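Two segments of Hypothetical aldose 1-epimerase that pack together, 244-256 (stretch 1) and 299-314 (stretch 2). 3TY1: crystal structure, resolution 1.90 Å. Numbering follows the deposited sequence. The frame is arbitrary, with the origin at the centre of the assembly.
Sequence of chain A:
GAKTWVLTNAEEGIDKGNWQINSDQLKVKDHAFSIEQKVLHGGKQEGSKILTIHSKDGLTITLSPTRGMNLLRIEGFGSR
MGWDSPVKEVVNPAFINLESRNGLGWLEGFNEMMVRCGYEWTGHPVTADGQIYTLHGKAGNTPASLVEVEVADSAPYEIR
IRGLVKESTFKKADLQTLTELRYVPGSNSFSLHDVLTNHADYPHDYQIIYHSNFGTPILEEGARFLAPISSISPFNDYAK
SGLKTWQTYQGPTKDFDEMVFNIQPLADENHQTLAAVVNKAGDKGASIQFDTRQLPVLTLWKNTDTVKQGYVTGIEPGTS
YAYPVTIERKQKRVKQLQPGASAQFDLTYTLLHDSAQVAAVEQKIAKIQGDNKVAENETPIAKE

Stretch 1 (244-256) KTWQTYQGPTKDF
Stretch 2 299-314: TLWKNTDTVKQGYVTG

How do the two backbones lie against each other? Stretch 1 has no regular helix or strand; a type I turn spans Thr-245 to Thr-248, an extended run follows, and a type II turn from Thr-253 to Phe-256, with Asp-255 at phi/psi 69/16, closes it. Stretch 2 is a strand, 299-304, a loop, and a returning strand, 311-314, hydrogen-bonded to the first. From Trp-246 to Thr-253, stretch 1 runs in roughly the same direction as Leu-300 to Asp-305. The stretches start apart, with the CA atoms of Trp-246 and Leu-300 at 8.8 Å, and close to 4.7 Å between CA of Pro-252 and CA of Thr-306 and 4.6 Å between CA of Thr-253 and CA of Asp-305. Together they bury 817 Å².

Which hydrogen bonds tie backbone to backbone? Thr-253 N donates to Thr-304 O at 2.9 Å and weakly to Asp-305 O at 3.4 Å. CA-H...O contacts reinforce this close approach: Asp-305 CA lies 3.3 Å from Thr-253 O, and Pro-252 CA 3.2 Å from Asp-305 O. Thr-253 (chi1 m) turns OG1 back to Gly-251 O, 2.6 Å away, bracing its own stretch.

What do the buried polar side chains contribute? Tyr-249, Lys-302 and Thr-304 are buried and have the largest areas covered by the other stretch (111, 97 and 88 Å²). Lys-302, pointing toward stretch 1 with chi angles m, t, p, t, reaches the first turn, where NZ donates to Trp-246 O and to Thr-248 O, each at 2.8 Å. These carbonyls give the buried ammonium polar partners. NZ also sits 4.9 Å from the centroid of the Tyr-249 ring, over its face, in a cation-pi contact. Tyr-249 (chi1 m, chi2 -86°) leaves its backbone sideways, and its OH donates to Thr-313 OG1 at 2.7 Å; that OG1 in turn donates to Trp-301 O at 2.8 Å. Tyrosine thus supplies both a ring for the lysine and a hydroxyl for Thr-313. Tyr-311 (chi1 t, chi2 64°) points toward stretch 1 and donates from OH to Gln-250 O at 2.6 Å. A water links Gln-250 N, at 3.1 Å from its oxygen, with Thr-304 OG1, at 3.0 Å.

How do the rings and nonpolar surfaces fit? Pro-252 suits the Tyr-311 face, laying its compact C-gamma exo ring over it, CG 3.8 Å from the ring centroid in a CH-pi contact; the same CG meets Val-307 CG2 at 3.8 Å. Leu-300 (t, p) brings CD1 to 4.4 Å from Tyr-249 CZ. Phe-256 (chi1 t, chi2 85°) points toward stretch 2; Thr-304 OG1 lies over one face of the ring, 3.2 Å from Phe-256 CE2, while Lys-302 O lies at the ring edge, 3.3 Å from CE2.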

# COMPACT_ATOMS: atom_id res chain seq x y z
N LYS A 244 23.29 -33.05 -15.15
CA LYS A 244 24.26 -34.10 -14.78
C LYS A 244 24.95 -33.79 -13.43
O LYS A 244 25.22 -34.72 -12.67
CB LYS A 244 25.28 -34.36 -15.90
N THR A 245 25.18 -32.51 -13.10
CA THR A 245 25.85 -32.15 -11.84
C THR A 245 24.86 -31.56 -10.81
O THR A 245 25.23 -30.69 -9.99
CB THR A 245 27.04 -31.17 -12.09
OG1 THR A 245 26.55 -29.95 -12.65
CG2 THR A 245 28.08 -31.79 -13.02
N TRP A 246 23.62 -32.06 -10.83
CA TRP A 246 22.59 -31.56 -9.90
C TRP A 246 22.99 -31.63 -8.45
O TRP A 246 22.61 -30.76 -7.68
CB TRP A 246 21.24 -32.27 -10.11
CG TRP A 246 21.19 -33.76 -9.81
CD1 TRP A 246 21.46 -34.79 -10.68
CD2 TRP A 246 20.84 -34.37 -8.57
NE1 TRP A 246 21.32 -35.99 -10.05
CE2 TRP A 246 20.93 -35.77 -8.76
CE3 TRP A 246 20.49 -33.87 -7.30
CZ2 TRP A 246 20.67 -36.69 -7.73
CZ3 TRP A 246 20.21 -34.79 -6.27
CH2 TRP A 246 20.31 -36.19 -6.50
N GLN A 247 23.79 -32.63 -8.07
CA GLN A 247 24.17 -32.84 -6.68
C GLN A 247 25.24 -31.86 -6.16
O GLN A 247 25.45 -31.83 -4.97
CB GLN A 247 24.71 -34.26 -6.46
CG GLN A 247 23.72 -35.38 -6.80
CD GLN A 247 24.36 -36.79 -6.83
OE1 GLN A 247 24.99 -37.19 -7.82
NE2 GLN A 247 24.14 -37.55 -5.76
N THR A 248 25.93 -31.13 -7.04
CA THR A 248 27.11 -30.36 -6.66
C THR A 248 26.90 -28.90 -7.01
O THR A 248 26.36 -28.57 -8.06
CB THR A 248 28.37 -30.93 -7.35
OG1 THR A 248 28.51 -32.32 -6.97
CG2 THR A 248 29.63 -30.19 -6.92
N TYR A 249 27.33 -28.02 -6.11
CA TYR A 249 27.21 -26.57 -6.31
C TYR A 249 28.53 -25.96 -6.78
O TYR A 249 29.62 -26.36 -6.34
CB TYR A 249 26.76 -25.87 -5.01
CG TYR A 249 25.37 -26.21 -4.53
CD1 TYR A 249 24.25 -25.51 -5.00
CD2 TYR A 249 25.15 -27.20 -3.58
CE1 TYR A 249 22.98 -25.81 -4.58
CE2 TYR A 249 23.86 -27.48 -3.10
CZ TYR A 249 22.78 -26.79 -3.61
OH TYR A 249 21.52 -27.07 -3.15
N GLN A 250 28.41 -24.96 -7.66
CA GLN A 250 29.52 -24.11 -8.06
C GLN A 250 29.74 -23.02 -6.99
O GLN A 250 28.88 -22.78 -6.14
CB GLN A 250 29.20 -23.41 -9.39
CG GLN A 250 29.02 -24.35 -10.59
CD GLN A 250 28.66 -23.62 -11.89
OE1 GLN A 250 28.91 -22.43 -12.06
NE2 GLN A 250 28.07 -24.35 -12.81
N GLY A 251 30.89 -22.36 -7.07
CA GLY A 251 31.20 -21.18 -6.28
C GLY A 251 30.38 -20.02 -6.87
O GLY A 251 29.68 -20.21 -7.88
N PRO A 252 30.47 -18.82 -6.25
CA PRO A 252 29.75 -17.65 -6.77
C PRO A 252 30.16 -17.33 -8.20
O PRO A 252 31.34 -17.14 -8.46
CB PRO A 252 30.16 -16.53 -5.82
CG PRO A 252 30.55 -17.25 -4.54
CD PRO A 252 31.16 -18.53 -4.98
N THR A 253 29.21 -17.38 -9.13
CA THR A 253 29.52 -17.32 -10.56
C THR A 253 28.79 -16.17 -11.25
O THR A 253 27.58 -16.11 -11.27
CB THR A 253 29.15 -18.66 -11.23
OG1 THR A 253 29.72 -19.73 -10.48
CG2 THR A 253 29.62 -18.71 -12.68
N LYS A 254 29.56 -15.24 -11.82
CA LYS A 254 28.96 -14.09 -12.52
C LYS A 254 28.17 -14.62 -13.73
O LYS A 254 28.61 -15.56 -14.37
CB LYS A 254 30.08 -13.15 -12.98
CG LYS A 254 29.64 -11.91 -13.74
CD LYS A 254 30.85 -10.98 -13.99
CE LYS A 254 30.45 -9.72 -14.76
NZ LYS A 254 29.56 -8.83 -13.93
N ASP A 255 27.02 -14.02 -14.02
CA ASP A 255 26.16 -14.37 -15.17
C ASP A 255 25.47 -15.72 -15.10
O ASP A 255 24.94 -16.20 -16.12
CB ASP A 255 26.92 -14.26 -16.51
CG ASP A 255 27.47 -12.86 -16.75
OD1 ASP A 255 26.75 -11.87 -16.48
OD2 ASP A 255 28.62 -12.75 -17.21
N PHE A 256 25.43 -16.32 -13.92
CA PHE A 256 24.85 -17.64 -13.79
C PHE A 256 23.33 -17.53 -13.70
O PHE A 256 22.61 -18.35 -14.27
CB PHE A 256 25.38 -18.27 -12.51
CG PHE A 256 24.91 -19.69 -12.31
CD1 PHE A 256 25.58 -20.73 -12.91
CD2 PHE A 256 23.79 -19.95 -11.54
CE1 PHE A 256 25.16 -22.04 -12.75
CE2 PHE A 256 23.36 -21.25 -11.37
CZ PHE A 256 24.05 -22.30 -11.96
N THR A 299 11.44 -28.81 -5.16
CA THR A 299 12.14 -27.93 -6.10
C THR A 299 13.50 -27.61 -5.52
O THR A 299 13.62 -27.31 -4.31
CB THR A 299 11.34 -26.62 -6.33
OG1 THR A 299 10.08 -26.93 -6.92
CG2 THR A 299 12.12 -25.62 -7.24
N LEU A 300 14.51 -27.67 -6.38
CA LEU A 300 15.88 -27.32 -6.03
C LEU A 300 16.20 -26.05 -6.83
O LEU A 300 16.17 -26.06 -8.05
CB LEU A 300 16.81 -28.47 -6.46
CG LEU A 300 18.33 -28.25 -6.29
CD1 LEU A 300 18.72 -27.96 -4.82
CD2 LEU A 300 19.12 -29.44 -6.85
N TRP A 301 16.48 -24.96 -6.12
CA TRP A 301 16.77 -23.67 -6.72
C TRP A 301 18.26 -23.46 -6.48
O TRP A 301 18.68 -23.37 -5.35
CB TRP A 301 15.91 -22.57 -6.03
CG TRP A 301 16.23 -21.17 -6.38
CD1 TRP A 301 16.42 -20.66 -7.63
CD2 TRP A 301 16.38 -20.07 -5.47
NE1 TRP A 301 16.69 -19.32 -7.55
CE2 TRP A 301 16.64 -18.92 -6.25
CE3 TRP A 301 16.28 -19.94 -4.07
CZ2 TRP A 301 16.87 -17.66 -5.67
CZ3 TRP A 301 16.45 -18.67 -3.50
CH2 TRP A 301 16.75 -17.55 -4.31
N LYS A 302 19.06 -23.47 -7.56
CA LYS A 302 20.51 -23.29 -7.46
C LYS A 302 20.81 -21.89 -7.98
O LYS A 302 20.91 -21.67 -9.17
CB LYS A 302 21.27 -24.33 -8.28
CG LYS A 302 20.87 -25.76 -7.92
CD LYS A 302 21.71 -26.80 -8.71
CE LYS A 302 23.05 -27.09 -8.06
NZ LYS A 302 23.67 -28.36 -8.63
N ASN A 303 20.94 -20.95 -7.06
CA ASN A 303 21.14 -19.54 -7.41
C ASN A 303 22.57 -19.18 -7.05
O ASN A 303 22.81 -18.36 -6.15
CB ASN A 303 20.08 -18.68 -6.69
CG ASN A 303 19.91 -17.30 -7.33
OD1 ASN A 303 18.98 -17.09 -8.09
ND2 ASN A 303 20.83 -16.37 -7.06
N THR A 304 23.52 -19.81 -7.77
CA THR A 304 24.94 -19.66 -7.46
C THR A 304 25.57 -18.51 -8.26
O THR A 304 26.60 -18.68 -8.92
CB THR A 304 25.68 -20.98 -7.62
OG1 THR A 304 25.39 -21.52 -8.91
CG2 THR A 304 25.22 -21.94 -6.52
N ASP A 305 24.96 -17.33 -8.15
CA ASP A 305 25.44 -16.13 -8.81
C ASP A 305 26.46 -15.44 -7.85
O ASP A 305 27.00 -16.09 -6.93
CB ASP A 305 24.25 -15.22 -9.23
CG ASP A 305 24.57 -14.30 -10.43
OD1 ASP A 305 25.22 -13.28 -10.22
OD2 ASP A 305 24.20 -14.60 -11.59
N THR A 306 26.71 -14.14 -8.01
CA THR A 306 27.71 -13.47 -7.20
C THR A 306 27.13 -13.31 -5.78
O THR A 306 25.89 -13.37 -5.56
CB THR A 306 28.12 -12.06 -7.75
OG1 THR A 306 27.10 -11.11 -7.42
CG2 THR A 306 28.39 -12.06 -9.27
N VAL A 307 28.01 -13.07 -4.81
CA VAL A 307 27.57 -12.92 -3.44
C VAL A 307 26.63 -11.71 -3.29
O VAL A 307 25.61 -11.80 -2.62
CB VAL A 307 28.72 -12.91 -2.42
CG1 VAL A 307 28.17 -12.67 -1.02
CG2 VAL A 307 29.52 -14.29 -2.41
N LYS A 308 26.91 -10.62 -3.99
CA LYS A 308 26.00 -9.46 -3.92
C LYS A 308 24.69 -9.70 -4.65
O LYS A 308 23.62 -9.28 -4.17
CB LYS A 308 26.69 -8.17 -4.40
CG LYS A 308 27.77 -7.69 -3.43
CD LYS A 308 28.41 -6.35 -3.82
CE LYS A 308 29.60 -6.05 -2.86
NZ LYS A 308 30.62 -5.08 -3.38
N GLN A 309 24.75 -10.36 -5.80
CA GLN A 309 23.53 -10.65 -6.56
C GLN A 309 22.63 -11.64 -5.83
O GLN A 309 21.43 -11.51 -5.88
CB GLN A 309 23.84 -11.18 -7.94
CG GLN A 309 22.62 -11.41 -8.84
CD GLN A 309 22.04 -10.11 -9.45
OE1 GLN A 309 22.47 -9.00 -9.13
NE2 GLN A 309 21.05 -10.26 -10.33
N GLY A 310 23.25 -12.63 -5.18
CA GLY A 310 22.52 -13.71 -4.49
C GLY A 310 23.26 -15.01 -4.71
O GLY A 310 23.36 -15.49 -5.84
N TYR A 311 23.90 -15.49 -3.65
CA TYR A 311 24.59 -16.80 -3.66
C TYR A 311 23.82 -17.64 -2.64
O TYR A 311 24.02 -17.52 -1.43
CB TYR A 311 26.06 -16.66 -3.32
CG TYR A 311 26.83 -17.98 -3.44
CD1 TYR A 311 26.96 -18.61 -4.67
CD2 TYR A 311 27.35 -18.61 -2.32
CE1 TYR A 311 27.66 -19.82 -4.81
CE2 TYR A 311 28.07 -19.84 -2.43
CZ TYR A 311 28.20 -20.45 -3.68
OH TYR A 311 28.85 -21.65 -3.83
N VAL A 312 22.88 -18.43 -3.14
CA VAL A 312 21.94 -19.09 -2.29
C VAL A 312 21.31 -20.29 -3.01
O VAL A 312 21.25 -20.33 -4.24
CB VAL A 312 20.81 -18.05 -1.85
CG1 VAL A 312 20.17 -17.41 -3.06
CG2 VAL A 312 19.78 -18.66 -0.90
N THR A 313 20.87 -21.27 -2.22
CA THR A 313 20.11 -22.37 -2.76
C THR A 313 18.82 -22.52 -1.99
O THR A 313 18.75 -22.33 -0.77
CB THR A 313 20.92 -23.72 -2.75
OG1 THR A 313 20.17 -24.76 -3.42
CG2 THR A 313 21.22 -24.16 -1.33
N GLY A 314 17.78 -22.87 -2.73
CA GLY A 314 16.46 -23.16 -2.14
C GLY A 314 16.23 -24.63 -2.16
O GLY A 314 16.43 -25.27 -3.23
O HOH W 1 25.58 -24.47 -8.83